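PDB 1HI9: D-aminopeptidase from Bacillus subtilis, which cleaves the N-terminal residue from peptides containing D-amino acids, such as D-Ala-D-Ala, using two zinc ions per subunit inside a self-compartmentalizing decamer. Local coordinates for residues Asp8-Ser13 / Thr19-Gly24; Pro110-His115 / Ser180-Leu185. All blocks are in the same frame, centred on the assembly; numbering follows the deposited sequence.

Contact 1: Asp8-Ser13 / Thr19-Gly24. With ZN (zinc ion), chain G; ZN (zinc ion), chain F.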
ATOM      1  N   ASP A   8       4.735 -25.244  22.681  1.00 35.87           N
ATOM      2  CA  ASP A   8       3.996 -24.811  21.503  1.00 35.08           C
ATOM      3  C   ASP A   8       3.117 -23.644  21.964  1.00 34.72           C
ATOM      4  O   ASP A   8       3.136 -23.282  23.144  1.00 34.21           O
ATOM      5  CB  ASP A   8       3.123 -25.954  20.976  1.00 35.97           C
ATOM      6  CG  ASP A   8       2.930 -25.898  19.475  1.00 35.71           C
ATOM      7  OD1 ASP A   8       3.332 -24.897  18.851  1.00 37.16           O
ATOM      8  OD2 ASP A   8       2.371 -26.858  18.913  1.00 36.46           O
ATOM      9  N   MET A   9       2.341 -23.063  21.053  1.00 33.39           N
ATOM     10  CA  MET A   9       1.494 -21.917  21.416  1.00 32.44           C
ATOM     11  C   MET A   9      -0.017 -22.101  21.410  1.00 31.94           C
ATOM     12  O   MET A   9      -0.698 -21.573  22.284  1.00 32.36           O
ATOM     13  CB  MET A   9       1.797 -20.733  20.501  1.00 32.87           C
ATOM     14  CG  MET A   9       2.571 -19.623  21.159  1.00 36.86           C
ATOM     15  SD  MET A   9       2.625 -18.177  20.131  1.00 36.52           S
ATOM     16  CE  MET A   9       1.971 -16.962  21.221  1.00 34.83           C
ATOM     17  N   GLU A  10      -0.545 -22.809  20.415  1.00 30.55           N
ATOM     18  CA  GLU A  10      -1.987 -22.982  20.294  1.00 30.90           C
ATOM     19  C   GLU A  10      -2.673 -23.493  21.551  1.00 29.39           C
ATOM     20  O   GLU A  10      -3.822 -23.147  21.824  1.00 28.51           O
ATOM     21  CB  GLU A  10      -2.324 -23.905  19.124  1.00 32.89           C
ATOM     22  CG  GLU A  10      -2.026 -23.318  17.754  1.00 35.81           C
ATOM     23  CD  GLU A  10      -0.564 -23.435  17.363  1.00 34.85           C
ATOM     24  OE1 GLU A  10       0.230 -23.948  18.175  1.00 35.23           O
ATOM     25  OE2 GLU A  10      -0.211 -23.018  16.238  1.00 36.69           O
ATOM     26  N   GLY A  11      -1.967 -24.314  22.312  1.00 28.97           N
ATOM     27  CA  GLY A  11      -2.535 -24.857  23.524  1.00 29.14           C
ATOM     28  C   GLY A  11      -2.301 -24.013  24.760  1.00 31.74           C
ATOM     29  O   GLY A  11      -2.762 -24.364  25.839  1.00 32.27           O
ATOM     30  N   ILE A  12      -1.585 -22.899  24.626  1.00 33.41           N
ATOM     31  CA  ILE A  12      -1.335 -22.041  25.774  1.00 33.30           C
ATOM     32  C   ILE A  12      -2.667 -21.559  26.322  1.00 34.78           C
ATOM     33  O   ILE A  12      -3.647 -21.386  25.581  1.00 34.10           O
ATOM     34  CB  ILE A  12      -0.471 -20.832  25.400  1.00 34.37           C
ATOM     35  CG1 ILE A  12       0.926 -21.306  25.024  1.00 35.83           C
ATOM     36  CG2 ILE A  12      -0.403 -19.857  26.554  1.00 35.77           C
ATOM     37  CD1 ILE A  12       1.635 -22.072  26.115  1.00 37.04           C
ATOM     38  N   SER A  13      -2.700 -21.332  27.627  1.00 34.49           N
ATOM     39  CA  SER A  13      -3.938 -20.916  28.261  1.00 36.65           C
ATOM     40  C   SER A  13      -4.387 -19.520  27.862  1.00 35.96           C
ATOM     41  O   SER A  13      -3.566 -18.658  27.579  1.00 36.58           O
ATOM     42  CB  SER A  13      -3.799 -21.011  29.773  1.00 36.15           C
ATOM     43  OG  SER A  13      -2.700 -20.254  30.207  1.00 38.85           O
ATOM     44  N   THR A  19      -5.054 -14.956  16.273  1.00 32.16           N
ATOM     45  CA  THR A  19      -4.621 -13.578  16.413  1.00 32.78           C
ATOM     46  C   THR A  19      -3.616 -13.516  17.573  1.00 33.46           C
ATOM     47  O   THR A  19      -2.883 -12.545  17.706  1.00 33.01           O
ATOM     48  CB  THR A  19      -5.787 -12.614  16.727  1.00 34.69           C
ATOM     49  OG1 THR A  19      -6.300 -12.881  18.038  1.00 35.38           O
ATOM     50  CG2 THR A  19      -6.916 -12.787  15.703  1.00 34.69           C
ATOM     51  N   PHE A  20      -3.594 -14.554  18.409  1.00 32.95           N
ATOM     52  CA  PHE A  20      -2.675 -14.628  19.533  1.00 31.90           C
ATOM     53  C   PHE A  20      -1.410 -15.453  19.225  1.00 32.45           C
ATOM     54  O   PHE A  20      -0.453 -15.413  19.992  1.00 33.42           O
ATOM     55  CB  PHE A  20      -3.354 -15.255  20.763  1.00 31.80           C
ATOM     56  CG  PHE A  20      -4.411 -14.397  21.403  1.00 32.18           C
ATOM     57  CD1 PHE A  20      -5.669 -14.282  20.831  1.00 31.73           C
ATOM     58  CD2 PHE A  20      -4.148 -13.709  22.588  1.00 31.51           C
ATOM     59  CE1 PHE A  20      -6.652 -13.503  21.417  1.00 30.50           C
ATOM     60  CE2 PHE A  20      -5.130 -12.922  23.185  1.00 29.81           C
ATOM     61  CZ  PHE A  20      -6.382 -12.822  22.595  1.00 30.82           C
ATOM     62  N   VAL A  21      -1.392 -16.204  18.128  1.00 32.78           N
ATOM     63  CA  VAL A  21      -0.224 -17.036  17.823  1.00 32.73           C
ATOM     64  C   VAL A  21       0.472 -16.712  16.508  1.00 33.64           C
ATOM     65  O   VAL A  21       1.549 -17.220  16.235  1.00 33.94           O
ATOM     66  CB  VAL A  21      -0.599 -18.543  17.799  1.00 30.58           C
ATOM     67  CG1 VAL A  21      -1.422 -18.887  19.025  1.00 30.63           C
ATOM     68  CG2 VAL A  21      -1.363 -18.875  16.528  1.00 27.80           C
ATOM     69  N   ASP A  22      -0.144 -15.876  15.691  1.00 36.12           N
ATOM     70  CA  ASP A  22       0.438 -15.512  14.405  1.00 37.89           C
ATOM     71  C   ASP A  22       1.260 -14.239  14.625  1.00 38.06           C
ATOM     72  O   ASP A  22       0.688 -13.195  14.925  1.00 37.14           O
ATOM     73  CB  ASP A  22      -0.690 -15.259  13.405  1.00 40.56           C
ATOM     74  CG  ASP A  22      -0.196 -15.099  11.988  1.00 44.29           C
ATOM     75  OD1 ASP A  22       0.768 -14.328  11.770  1.00 45.81           O
ATOM     76  OD2 ASP A  22      -0.792 -15.738  11.090  1.00 45.34           O
ATOM     77  N   SER A  23       2.585 -14.325  14.482  1.00 37.27           N
ATOM     78  CA  SER A  23       3.451 -13.163  14.697  1.00 37.74           C
ATOM     79  C   SER A  23       3.009 -11.921  13.925  1.00 37.80           C
ATOM     80  O   SER A  23       3.326 -10.793  14.309  1.00 38.09           O
ATOM     81  CB  SER A  23       4.913 -13.496  14.357  1.00 38.22           C
ATOM     82  OG  SER A  23       5.049 -13.985  13.030  1.00 39.05           O
ATOM     83  N   GLY A  24       2.264 -12.122  12.844  1.00 37.70           N
ATOM     84  CA  GLY A  24       1.796 -10.985  12.073  1.00 37.46           C
ATOM     85  C   GLY A  24       0.437 -10.446  12.494  1.00 37.55           C
ATOM     86  O   GLY A  24      -0.105  -9.584  11.807  1.00 37.65           O
TER
HETATM   87 ZN    ZN G 301       2.166 -24.262  16.991  1.00 56.24          ZN
HETATM   88 ZN    ZN F 300       1.638 -27.360  17.103  1.00 31.80          ZN
HETATM   89  O   HOH W   1       2.343 -26.281  15.445  1.00 28.83           O
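Asp8 OD1 is gripped twice. It binds the zinc ion of chain G at 2.3 Å. It also accepts a weak hydrogen bond from the backbone N of Met9, 3.0 Å from OD1, and Met9 is the residue that packs on Val21. The other oxygen, Asp8 OD2, binds the zinc ion of chain F at 2.0 Å, so one carboxylate bridges both metals. A water also links the two ions. Glu10 adds OE1 to the chain G zinc at 2.3 Å. Its chain bends at the second torsion (chi2 81°), which turns the carboxylate back to the metal. His60 completes that site, while His104 and Glu133 complete the other.

The contact between the two segments themselves is mostly apolar. Met9 and Val21 run past each other in opposite directions. Met9 SD rests on Val21 CA at 3.8 Å, and Met9 CB lies 4.0 Å from Val21 CG1. A bend at the last torsion (chi3 125°) brings Met9 CE 3.1 Å from Phe20 O, a tight approach whose exact distance is doubtful and which implies no hydrogen bond. An alanine in place of Met9 would keep CB beside the valine but remove SD and CE, and would probably leave a gap against the backbone of Phe20 and Val21. A type I turn shapes this part of the loop, closed by Ile12 N to Met9 O at 2.8 Å.

Val21 O is hydrogen-bonded to NE2 of His60, so segment 19-24 probably helps to position this zinc ligand. Both segments belong to the loop that joins strand 2-7 to helix 28-48. Met9 also touches Met35 of that helix, and Asp8 and Gly11 make backbone hydrogen bonds to Leu101 and Gly102 of strand 97-103.

Contact 2: Pro110-His115 / Ser180-Leu185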
ATOM      1  N   PRO A 110     -11.467 -32.842  16.910  1.00 34.66           N
ATOM      2  CA  PRO A 110     -11.975 -31.745  17.741  1.00 35.07           C
ATOM      3  C   PRO A 110     -10.819 -31.142  18.536  1.00 34.18           C
ATOM      4  O   PRO A 110      -9.890 -31.853  18.898  1.00 34.27           O
ATOM      5  CB  PRO A 110     -12.980 -32.444  18.652  1.00 36.23           C
ATOM      6  CG  PRO A 110     -13.466 -33.584  17.807  1.00 35.42           C
ATOM      7  CD  PRO A 110     -12.192 -34.093  17.205  1.00 35.07           C
ATOM      8  N   GLY A 111     -10.887 -29.846  18.815  1.00 34.37           N
ATOM      9  CA  GLY A 111      -9.818 -29.194  19.551  1.00 33.43           C
ATOM     10  C   GLY A 111      -9.504 -27.828  18.966  1.00 34.03           C
ATOM     11  O   GLY A 111      -9.476 -27.643  17.743  1.00 33.01           O
ATOM     12  N   VAL A 112      -9.286 -26.860  19.846  1.00 33.04           N
ATOM     13  CA  VAL A 112      -8.970 -25.508  19.416  1.00 31.18           C
ATOM     14  C   VAL A 112      -7.692 -25.488  18.568  1.00 31.45           C
ATOM     15  O   VAL A 112      -6.697 -26.124  18.914  1.00 29.84           O
ATOM     16  CB  VAL A 112      -8.805 -24.573  20.634  1.00 30.05           C
ATOM     17  CG1 VAL A 112      -7.669 -25.061  21.510  1.00 27.68           C
ATOM     18  CG2 VAL A 112      -8.573 -23.144  20.165  1.00 30.10           C
ATOM     19  N   MET A 113      -7.744 -24.768  17.448  1.00 31.62           N
ATOM     20  CA  MET A 113      -6.617 -24.636  16.527  1.00 32.73           C
ATOM     21  C   MET A 113      -5.946 -25.957  16.175  1.00 31.96           C
ATOM     22  O   MET A 113      -4.729 -26.030  16.055  1.00 31.81           O
ATOM     23  CB  MET A 113      -5.590 -23.664  17.104  1.00 32.42           C
ATOM     24  CG  MET A 113      -6.168 -22.273  17.331  1.00 35.39           C
ATOM     25  SD  MET A 113      -4.959 -21.071  17.999  1.00 34.72           S
ATOM     26  CE  MET A 113      -4.285 -20.561  16.512  1.00 38.08           C
ATOM     27  N   SER A 114      -6.753 -26.997  16.000  1.00 32.23           N
ATOM     28  CA  SER A 114      -6.234 -28.318  15.662  1.00 32.47           C
ATOM     29  C   SER A 114      -5.508 -28.337  14.308  1.00 32.44           C
ATOM     30  O   SER A 114      -5.976 -27.762  13.323  1.00 31.75           O
ATOM     31  CB  SER A 114      -7.377 -29.334  15.627  1.00 31.67           C
ATOM     32  OG  SER A 114      -8.308 -28.998  14.618  1.00 31.39           O
ATOM     33  N   HIS A 115      -4.358 -29.003  14.281  1.00 32.41           N
ATOM     34  CA  HIS A 115      -3.561 -29.151  13.063  1.00 33.05           C
ATOM     35  C   HIS A 115      -2.333 -29.973  13.404  1.00 31.91           C
ATOM     36  O   HIS A 115      -2.131 -30.312  14.564  1.00 30.96           O
ATOM     37  CB  HIS A 115      -3.128 -27.792  12.511  1.00 33.81           C
ATOM     38  CG  HIS A 115      -2.152 -27.075  13.388  1.00 34.30           C
ATOM     39  ND1 HIS A 115      -2.527 -26.442  14.555  1.00 34.73           N
ATOM     40  CD2 HIS A 115      -0.810 -26.932  13.299  1.00 34.35           C
ATOM     41  CE1 HIS A 115      -1.459 -25.937  15.143  1.00 35.46           C
ATOM     42  NE2 HIS A 115      -0.403 -26.220  14.401  1.00 36.48           N
ATOM     43  N   SER A 180     -11.911 -22.370  17.141  1.00 31.81           N
ATOM     44  CA  SER A 180     -11.439 -21.020  17.432  1.00 32.77           C
ATOM     45  C   SER A 180     -12.159 -20.408  18.625  1.00 33.50           C
ATOM     46  O   SER A 180     -12.449 -19.207  18.648  1.00 32.79           O
ATOM     47  CB  SER A 180     -11.623 -20.115  16.208  1.00 32.86           C
ATOM     48  OG  SER A 180     -12.987 -20.043  15.829  1.00 31.60           O
ATOM     49  N   ALA A 181     -12.460 -21.241  19.616  1.00 34.15           N
ATOM     50  CA  ALA A 181     -13.167 -20.779  20.813  1.00 33.95           C
ATOM     51  C   ALA A 181     -12.920 -21.712  21.982  1.00 34.96           C
ATOM     52  O   ALA A 181     -12.914 -22.933  21.828  1.00 36.01           O
ATOM     53  CB  ALA A 181     -14.663 -20.686  20.531  1.00 30.77           C
ATOM     54  N   VAL A 182     -12.724 -21.138  23.156  1.00 36.31           N
ATOM     55  CA  VAL A 182     -12.477 -21.949  24.332  1.00 38.88           C
ATOM     56  C   VAL A 182     -12.993 -21.305  25.609  1.00 39.22           C
ATOM     57  O   VAL A 182     -13.282 -20.110  25.654  1.00 40.29           O
ATOM     58  CB  VAL A 182     -10.964 -22.227  24.521  1.00 38.84           C
ATOM     59  CG1 VAL A 182     -10.422 -23.043  23.355  1.00 40.44           C
ATOM     60  CG2 VAL A 182     -10.210 -20.918  24.647  1.00 38.28           C
ATOM     61  N   LYS A 183     -13.144 -22.126  26.634  1.00 40.90           N
ATOM     62  CA  LYS A 183     -13.555 -21.663  27.943  1.00 44.03           C
ATOM     63  C   LYS A 183     -12.256 -21.861  28.701  1.00 44.62           C
ATOM     64  O   LYS A 183     -11.784 -22.994  28.847  1.00 43.86           O
ATOM     65  CB  LYS A 183     -14.647 -22.557  28.517  1.00 46.13           C
ATOM     66  CG  LYS A 183     -15.003 -22.269  29.969  1.00 47.63           C
ATOM     67  CD  LYS A 183     -15.913 -23.364  30.516  1.00 49.84           C
ATOM     68  CE  LYS A 183     -16.043 -23.290  32.023  1.00 52.52           C
ATOM     69  NZ  LYS A 183     -16.686 -24.520  32.557  1.00 54.33           N
ATOM     70  N   CYS A 184     -11.667 -20.763  29.159  1.00 46.20           N
ATOM     71  CA  CYS A 184     -10.384 -20.841  29.846  1.00 49.06           C
ATOM     72  C   CYS A 184     -10.344 -20.399  31.292  1.00 49.43           C
ATOM     73  O   CYS A 184     -11.259 -19.754  31.791  1.00 50.51           O
ATOM     74  CB  CYS A 184      -9.331 -20.064  29.049  1.00 50.63           C
ATOM     75  SG  CYS A 184      -9.960 -18.615  28.152  1.00 51.86           S
ATOM     76  N   LEU A 185      -9.267 -20.790  31.962  1.00 49.97           N
ATOM     77  CA  LEU A 185      -9.029 -20.449  33.353  1.00 50.09           C
ATOM     78  C   LEU A 185      -8.230 -19.145  33.368  1.00 51.27           C
ATOM     79  O   LEU A 185      -7.545 -18.814  32.393  1.00 49.21           O
ATOM     80  CB  LEU A 185      -8.212 -21.554  34.017  1.00 48.28           C
ATOM     81  CG  LEU A 185      -8.761 -22.973  33.944  1.00 48.41           C
ATOM     82  CD1 LEU A 185      -7.705 -23.950  34.416  1.00 45.71           C
ATOM     83  CD2 LEU A 185     -10.012 -23.080  34.779  1.00 47.49           C
TER
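Val112 and Val182 meet through a single methyl group of the strand residue. Val182 CG1 lies 3.5 Å from Val112 CB. It also touches both branches of that valine, at 3.7 Å from Val112 CG2 and 3.9 Å from Val112 CG1. The methyl faces Val112 CB from the side of its hydrogen, with the two branches flanking it. The two side chains cross at about a right angle. In Val112 (chi1 61°) CG2 stands opposite the backbone N, with CG1 between N and the carbonyl carbon. In Val182 (chi1 -64°) CG1 stands opposite the carbonyl carbon, and this is the methyl that reaches across. Val112 CG2 also lies beside the backbone at Ala181, 4.4 Å from Ala181 N.

The loop then turns toward the active site. His115 ND1 donates to Met113 O at 2.7 Å, with an N-H...O angle of 157°. The oxygen lies almost in the ring plane, while the donor is tilted out of the carbonyl plane. The ring also stacks on that of His104, a zinc ligand, and meets Phe273 of a second subunit edge to face. The bond and these ring contacts probably help to hold the turn of the imidazole.

Residues 181-184 pair antiparallel with a strand of a third subunit, and Ser180 OG is hydrogen-bonded to Asp81 of that subunit. Strand 181-184 is an edge of the mixed sheet in its own chain, and the sheet continues across the interface. The arrangement thus joins a sheet edge used in oligomer assembly to the loop carrying His115, the assigned nucleophile of this M55 peptidase.

In the fold
Both contacts are buried, and no exposed residue takes part in the touching of either. Contact 1 is local, inside one loop, and combines zinc coordination with methionine-valine packing. Contact 2 joins parts far apart in sequence, a loop and an edge strand, through two valines and without metal ligands of its own. The centres of contact 1 and contact 2 are about 11 Å apart, and the two touch. Glu10 OE2 of contact 1 is 3.4 Å from His115 CE1 of contact 2, and Val21 CG2 lies 3.4 Å from Met113 CE. The polar side of contact 1 thus adjoins the assigned nucleophile, while contact 2 reaches from there to the edge strand, which pairs with a third subunit.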